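Local structure of thioredoxin-like fold domain-containing protein (Enterococcus faecalis, 1Z6M) at residues K44-S49 with Q93-L98. The protein is of unknown function but has a thioredoxin-like fold with a CxxC pair at a helix start, consistent with a thiol-disulfide redox role. Numbering follows the deposited sequence. Where two conformers were deposited one is given.
Sequences KWFEES and QALSAL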
loop_
_atom_site.group_PDB
_atom_site.type_symbol
_atom_site.label_atom_id
_atom_site.label_comp_id
_atom_site.label_asym_id
_atom_site.label_seq_id
_atom_site.Cartn_x
_atom_site.Cartn_y
_atom_site.Cartn_z
ATOM N N LYS A 44 -4.373 -9.530 2.575
ATOM C CA LYS A 44 -5.801 -9.700 2.835
ATOM C C LYS A 44 -6.569 -8.443 2.435
ATOM O O LYS A 44 -7.600 -8.520 1.761
ATOM C CB LYS A 44 -6.033 -10.034 4.313
ATOM C CG LYS A 44 -7.494 -10.214 4.715
ATOM C CD LYS A 44 -8.088 -11.504 4.171
ATOM C CE LYS A 44 -9.591 -11.605 4.405
ATOM N NZ LYS A 44 -9.965 -11.669 5.843
ATOM N N TRP A 45 -6.081 -7.279 2.866
ATOM C CA TRP A 45 -6.691 -6.005 2.465
ATOM C C TRP A 45 -6.795 -5.910 0.941
ATOM O O TRP A 45 -7.858 -5.591 0.398
ATOM C CB TRP A 45 -5.897 -4.812 3.033
ATOM C CG TRP A 45 -6.103 -3.525 2.268
ATOM C CD1 TRP A 45 -5.169 -2.878 1.495
ATOM C CD2 TRP A 45 -7.326 -2.776 2.131
ATOM N NE1 TRP A 45 -5.725 -1.757 0.922
ATOM C CE2 TRP A 45 -7.045 -1.677 1.287
ATOM C CE3 TRP A 45 -8.620 -2.919 2.648
ATOM C CZ2 TRP A 45 -8.011 -0.721 0.953
ATOM C CZ3 TRP A 45 -9.575 -1.955 2.317
ATOM C CH2 TRP A 45 -9.263 -0.878 1.482
ATOM N N PHE A 46 -5.700 -6.197 0.251
ATOM C CA PHE A 46 -5.680 -6.053 -1.197
ATOM C C PHE A 46 -6.651 -7.000 -1.889
ATOM O O PHE A 46 -7.347 -6.599 -2.815
ATOM C CB PHE A 46 -4.268 -6.227 -1.749
ATOM C CG PHE A 46 -3.705 -4.989 -2.371
ATOM C CD1 PHE A 46 -3.525 -3.830 -1.624
ATOM C CD2 PHE A 46 -3.352 -4.982 -3.714
ATOM C CE1 PHE A 46 -2.992 -2.684 -2.217
ATOM C CE2 PHE A 46 -2.808 -3.841 -4.303
ATOM C CZ PHE A 46 -2.645 -2.692 -3.547
ATOM N N GLU A 47 -6.711 -8.259 -1.455
ATOM C CA GLU A 47 -7.609 -9.189 -2.144
ATOM C C GLU A 47 -9.086 -8.889 -1.844
ATOM O O GLU A 47 -9.920 -8.928 -2.747
ATOM C CB GLU A 47 -7.246 -10.660 -1.882
ATOM C CG GLU A 47 -7.566 -11.197 -0.491
ATOM C CD GLU A 47 -9.010 -11.704 -0.317
ATOM O OE1 GLU A 47 -9.353 -12.119 0.804
ATOM O OE2 GLU A 47 -9.817 -11.682 -1.271
ATOM N N GLU A 48 -9.416 -8.569 -0.589
ATOM C CA GLU A 48 -10.819 -8.455 -0.207
ATOM C C GLU A 48 -11.460 -7.191 -0.765
ATOM O O GLU A 48 -12.678 -7.153 -0.956
ATOM C CB GLU A 48 -10.980 -8.521 1.312
ATOM C CG GLU A 48 -10.501 -7.272 2.025
ATOM C CD GLU A 48 -10.380 -7.419 3.528
ATOM O OE1 GLU A 48 -10.808 -8.453 4.089
ATOM O OE2 GLU A 48 -9.835 -6.483 4.153
ATOM N N SER A 49 -10.638 -6.182 -1.041
ATOM C CA SER A 49 -11.115 -4.897 -1.565
ATOM C C SER A 49 -10.962 -4.740 -3.084
ATOM O O SER A 49 -11.424 -3.755 -3.654
ATOM C CB SER A 49 -10.388 -3.749 -0.867
ATOM O OG SER A 49 -9.025 -3.709 -1.248
ATOM N N GLN A 93 0.587 -0.248 -14.522
ATOM C CA GLN A 93 1.539 -1.355 -14.530
ATOM C C GLN A 93 2.064 -1.638 -13.120
ATOM O O GLN A 93 2.285 -2.800 -12.761
ATOM C CB GLN A 93 2.683 -1.084 -15.516
ATOM C CG GLN A 93 2.267 -1.175 -16.986
ATOM C CD GLN A 93 3.258 -0.520 -17.939
ATOM O OE1 GLN A 93 4.453 -0.424 -17.656
ATOM N NE2 GLN A 93 2.759 -0.069 -19.083
ATOM N N ALA A 94 2.238 -0.586 -12.318
ATOM C CA ALA A 94 2.676 -0.732 -10.927
ATOM C C ALA A 94 1.636 -1.467 -10.086
ATOM O O ALA A 94 1.990 -2.313 -9.261
ATOM C CB ALA A 94 2.995 0.619 -10.316
ATOM N N LEU A 95 0.359 -1.154 -10.295
ATOM C CA LEU A 95 -0.699 -1.848 -9.573
ATOM C C LEU A 95 -0.690 -3.332 -9.955
ATOM O O LEU A 95 -0.842 -4.210 -9.097
ATOM C CB LEU A 95 -2.067 -1.208 -9.826
ATOM C CG LEU A 95 -3.253 -1.819 -9.072
ATOM C CD1 LEU A 95 -3.041 -1.819 -7.561
ATOM C CD2 LEU A 95 -4.520 -1.061 -9.432
ATOM N N SER A 96 -0.493 -3.617 -11.238
ATOM C CA SER A 96 -0.401 -4.998 -11.706
ATOM C C SER A 96 0.756 -5.722 -11.025
ATOM O O SER A 96 0.633 -6.872 -10.609
ATOM C CB SER A 96 -0.233 -5.050 -13.229
ATOM O OG SER A 96 -0.052 -6.386 -13.683
ATOM N N ALA A 97 1.888 -5.036 -10.914
ATOM C CA ALA A 97 3.041 -5.588 -10.231
ATOM C C ALA A 97 2.728 -5.875 -8.763
ATOM O O ALA A 97 3.094 -6.924 -8.259
ATOM C CB ALA A 97 4.240 -4.655 -10.363
ATOM N N LEU A 98 2.056 -4.952 -8.076
ATOM C CA LEU A 98 1.661 -5.196 -6.691
ATOM C C LEU A 98 0.790 -6.436 -6.585
ATOM O O LEU A 98 0.971 -7.258 -5.687
ATOM C CB LEU A 98 0.907 -4.003 -6.115
ATOM C CG LEU A 98 1.750 -2.763 -5.831
ATOM C CD1 LEU A 98 0.822 -1.620 -5.424
ATOM C CD2 LEU A 98 2.811 -3.016 -4.760
#
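Phe46 of helix 40-58 packs against Leu95 and Leu98 of helix 91-103, which lie about one turn apart. The contact is purely apolar and small, burying 106 Å² in all. Phe46 CE2 comes 3.8 Å from Leu95 CD1, the closest approach, and the neighbouring ring atom CZ lies 4.1 Å from Leu98 CD1. Both methyls lie oblique to the ring, and Leu98 CB adds a further touch at CE2. Leu95 reaches the ring with its end, its CG set anti to the backbone N (chi1 -178°), whereas Leu98 is already directed at helix 40-58 where its side chain leaves the backbone. Phe102, further along helix 91-103, meets the same ring with planes at about 40°, and Ile66 of strand 62-68 and Ile35 of strand 29-35 also touch it.

Within helix 40-58, Ser49 OG donates to Trp45 O at 2.8 Å and sits over the centre of the indole ring, whose NE1 bonds Glu33 OE1. Phe46 thus joins the helix whose start carries Cys39 and Cys42, a CxxC pair consistent with a thioredoxin-type redox site, to a helix between strands 62-68 and 152-155, consistent with the helical insertion of DsbA-like thioredoxin folds.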